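Long-range contact in peptide synthetase, module 7 (Actinoplanes teichomyceticus, PDB 4TX3), which belongs to the condensation-domain family of non-ribosomal peptide synthetases and probably helps recruit a partner enzyme to the peptide-making assembly line: residues Pro289-Leu294 and Phe304-Pro309. Sequence-based numbering, arbitrary orientation.
Sequences PRDEDL and FARPFP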
loop_
_atom_site.group_PDB
_atom_site.type_symbol
_atom_site.label_atom_id
_atom_site.label_comp_id
_atom_site.label_asym_id
_atom_site.label_seq_id
_atom_site.Cartn_x
_atom_site.Cartn_y
_atom_site.Cartn_z
ATOM N N PRO B 289 -3.142 -14.619 -0.748
ATOM C CA PRO B 289 -3.853 -13.590 0.015
ATOM C C PRO B 289 -5.259 -13.429 -0.544
ATOM O O PRO B 289 -5.547 -14.011 -1.596
ATOM C CB PRO B 289 -3.031 -12.335 -0.246
ATOM C CG PRO B 289 -2.615 -12.518 -1.680
ATOM C CD PRO B 289 -2.304 -14.014 -1.802
ATOM N N ARG B 290 -6.097 -12.649 0.137
ATOM C CA ARG B 290 -7.408 -12.284 -0.364
ATOM C C ARG B 290 -7.336 -11.800 -1.814
ATOM O O ARG B 290 -6.352 -11.205 -2.236
ATOM C CB ARG B 290 -8.024 -11.206 0.527
ATOM C CG ARG B 290 -7.209 -9.932 0.612
ATOM C CD ARG B 290 -7.682 -9.030 1.762
ATOM N NE ARG B 290 -7.128 -9.445 3.051
ATOM C CZ ARG B 290 -7.436 -8.889 4.220
ATOM N NH1 ARG B 290 -8.302 -7.881 4.284
ATOM N NH2 ARG B 290 -6.885 -9.351 5.332
ATOM N N ASP B 291 -8.384 -12.081 -2.571
ATOM C CA ASP B 291 -8.521 -11.600 -3.933
ATOM C C ASP B 291 -8.465 -10.056 -4.001
ATOM O O ASP B 291 -9.360 -9.365 -3.525
ATOM C CB ASP B 291 -9.825 -12.157 -4.499
ATOM C CG ASP B 291 -10.099 -11.716 -5.919
ATOM O OD1 ASP B 291 -9.249 -11.046 -6.544
ATOM O OD2 ASP B 291 -11.192 -12.061 -6.413
ATOM N N GLU B 292 -7.402 -9.523 -4.593
ATOM C CA GLU B 292 -7.156 -8.078 -4.587
ATOM C C GLU B 292 -8.203 -7.309 -5.401
ATOM O O GLU B 292 -8.391 -6.106 -5.214
ATOM C CB GLU B 292 -5.757 -7.773 -5.120
ATOM C CG GLU B 292 -5.585 -8.015 -6.621
ATOM C CD GLU B 292 -4.174 -7.691 -7.130
ATOM O OE1 GLU B 292 -3.237 -7.572 -6.304
ATOM O OE2 GLU B 292 -4.007 -7.541 -8.362
ATOM N N ASP B 293 -8.887 -8.014 -6.298
ATOM C CA ASP B 293 -9.989 -7.437 -7.062
ATOM C C ASP B 293 -11.185 -7.081 -6.175
ATOM O O ASP B 293 -11.926 -6.143 -6.474
ATOM C CB ASP B 293 -10.441 -8.404 -8.170
ATOM C CG ASP B 293 -9.447 -8.486 -9.330
ATOM O OD1 ASP B 293 -8.570 -7.595 -9.445
ATOM O OD2 ASP B 293 -9.546 -9.447 -10.132
ATOM N N LEU B 294 -11.384 -7.843 -5.101
ATOM C CA LEU B 294 -12.458 -7.560 -4.154
ATOM C C LEU B 294 -12.085 -6.368 -3.284
ATOM O O LEU B 294 -11.489 -6.535 -2.224
ATOM C CB LEU B 294 -12.763 -8.796 -3.299
ATOM C CG LEU B 294 -13.194 -10.040 -4.093
ATOM C CD1 LEU B 294 -13.727 -11.120 -3.186
ATOM C CD2 LEU B 294 -14.231 -9.687 -5.144
ATOM N N PHE B 304 -8.967 -14.434 5.600
ATOM C CA PHE B 304 -9.159 -14.361 4.160
ATOM C C PHE B 304 -8.142 -15.144 3.342
ATOM O O PHE B 304 -8.380 -15.402 2.167
ATOM C CB PHE B 304 -9.118 -12.904 3.691
ATOM C CG PHE B 304 -10.278 -12.095 4.151
ATOM C CD1 PHE B 304 -11.561 -12.353 3.658
ATOM C CD2 PHE B 304 -10.095 -11.059 5.061
ATOM C CE1 PHE B 304 -12.635 -11.609 4.079
ATOM C CE2 PHE B 304 -11.178 -10.298 5.493
ATOM C CZ PHE B 304 -12.447 -10.569 5.001
ATOM N N ALA B 305 -6.997 -15.487 3.915
ATOM C CA ALA B 305 -5.972 -16.102 3.086
ATOM C C ALA B 305 -6.408 -17.528 2.753
ATOM O O ALA B 305 -6.968 -18.216 3.602
ATOM C CB ALA B 305 -4.592 -16.069 3.781
ATOM N N ARG B 306 -6.169 -17.959 1.518
ATOM C CA ARG B 306 -6.753 -19.213 1.005
ATOM C C ARG B 306 -5.725 -20.211 0.506
ATOM O O ARG B 306 -4.949 -19.901 -0.415
ATOM C CB ARG B 306 -7.701 -18.888 -0.130
ATOM C CG ARG B 306 -7.209 -17.692 -0.867
ATOM C CD ARG B 306 -8.277 -16.999 -1.626
ATOM N NE ARG B 306 -7.661 -15.941 -2.388
ATOM C CZ ARG B 306 -7.947 -15.696 -3.654
ATOM N NH1 ARG B 306 -8.839 -16.461 -4.280
ATOM N NH2 ARG B 306 -7.317 -14.712 -4.298
ATOM N N PRO B 307 -5.712 -21.413 1.107
ATOM C CA PRO B 307 -4.864 -22.516 0.641
ATOM C C PRO B 307 -5.199 -22.871 -0.798
ATOM O O PRO B 307 -6.339 -22.725 -1.232
ATOM C CB PRO B 307 -5.212 -23.666 1.588
ATOM C CG PRO B 307 -5.769 -22.997 2.806
ATOM C CD PRO B 307 -6.506 -21.791 2.285
ATOM N N PHE B 308 -4.188 -23.319 -1.526
ATOM C CA PHE B 308 -4.256 -23.503 -2.965
ATOM C C PHE B 308 -3.253 -24.606 -3.344
ATOM O O PHE B 308 -2.040 -24.360 -3.440
ATOM C CB PHE B 308 -3.947 -22.181 -3.678
ATOM C CG PHE B 308 -3.821 -22.303 -5.175
ATOM C CD1 PHE B 308 -4.846 -22.866 -5.929
ATOM C CD2 PHE B 308 -2.675 -21.854 -5.829
ATOM C CE1 PHE B 308 -4.738 -22.984 -7.317
ATOM C CE2 PHE B 308 -2.548 -21.968 -7.215
ATOM C CZ PHE B 308 -3.586 -22.541 -7.963
ATOM N N PRO B 309 -3.757 -25.838 -3.518
ATOM C CA PRO B 309 -2.950 -27.025 -3.811
ATOM C C PRO B 309 -2.789 -27.236 -5.298
ATOM O O PRO B 309 -3.772 -27.154 -6.022
ATOM C CB PRO B 309 -3.773 -28.152 -3.197
ATOM C CG PRO B 309 -5.180 -27.682 -3.406
ATOM C CD PRO B 309 -5.155 -26.191 -3.234
HETATM O O HOH W 1 -4.913 -13.730 -4.218
#
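The backbones come closest where P289 leaves one strand and A305 leads into the next, their CA atoms 4.5 Å apart, and R290 faces F304 one step farther from the strands. Polar contact here centres on R306. Its side chain, extended from CG to NE, brings the guanidinium to the P289 carbonyl: NE donates to P289 O over 3.0 Å in a nearly straight bond (162°), with the oxygen in the guanidinium plane, although NE itself stands above the carbonyl plane. R306 NH2 adds a weak bond to the same oxygen and donates to a water 2.6 Å away, which in turn donates to P289 O, so one carbonyl receives three donors. NH2 also lies 3.6 Å from D291 CB. A leucine at R306 would probably leave P289 O without both guanidinium donors and the bridging water without its NH2 partner, freeing the loop to shift. Beyond this, D291 opens a type I turn to L294, and its OD1 accepts from D293 N in an Asx turn. On the other side, R290 bends at chi3 (82°) and lays one guanidinium face against F304, whose CD2 sits 3.5 Å from CZ, over the centre of the group; the two planes are inclined at 52°. R290 NH1 is held by the carbonyls of L297 and M300, while NH2 makes a salt bridge with D147, the position of the aspartate in the HHxxxDG motif of condensation domains. F304 meets F180 and Y183 edge-to-face. The contact thus closes the base of the loop joining antiparallel strands 281-288 and 306-313, where R306 pairs with L288 through the backbone; the loop passes helix 148-166, R306 touches R22 of helix 21-28, and E292 and D293 form salt bridges with the chain of another protein.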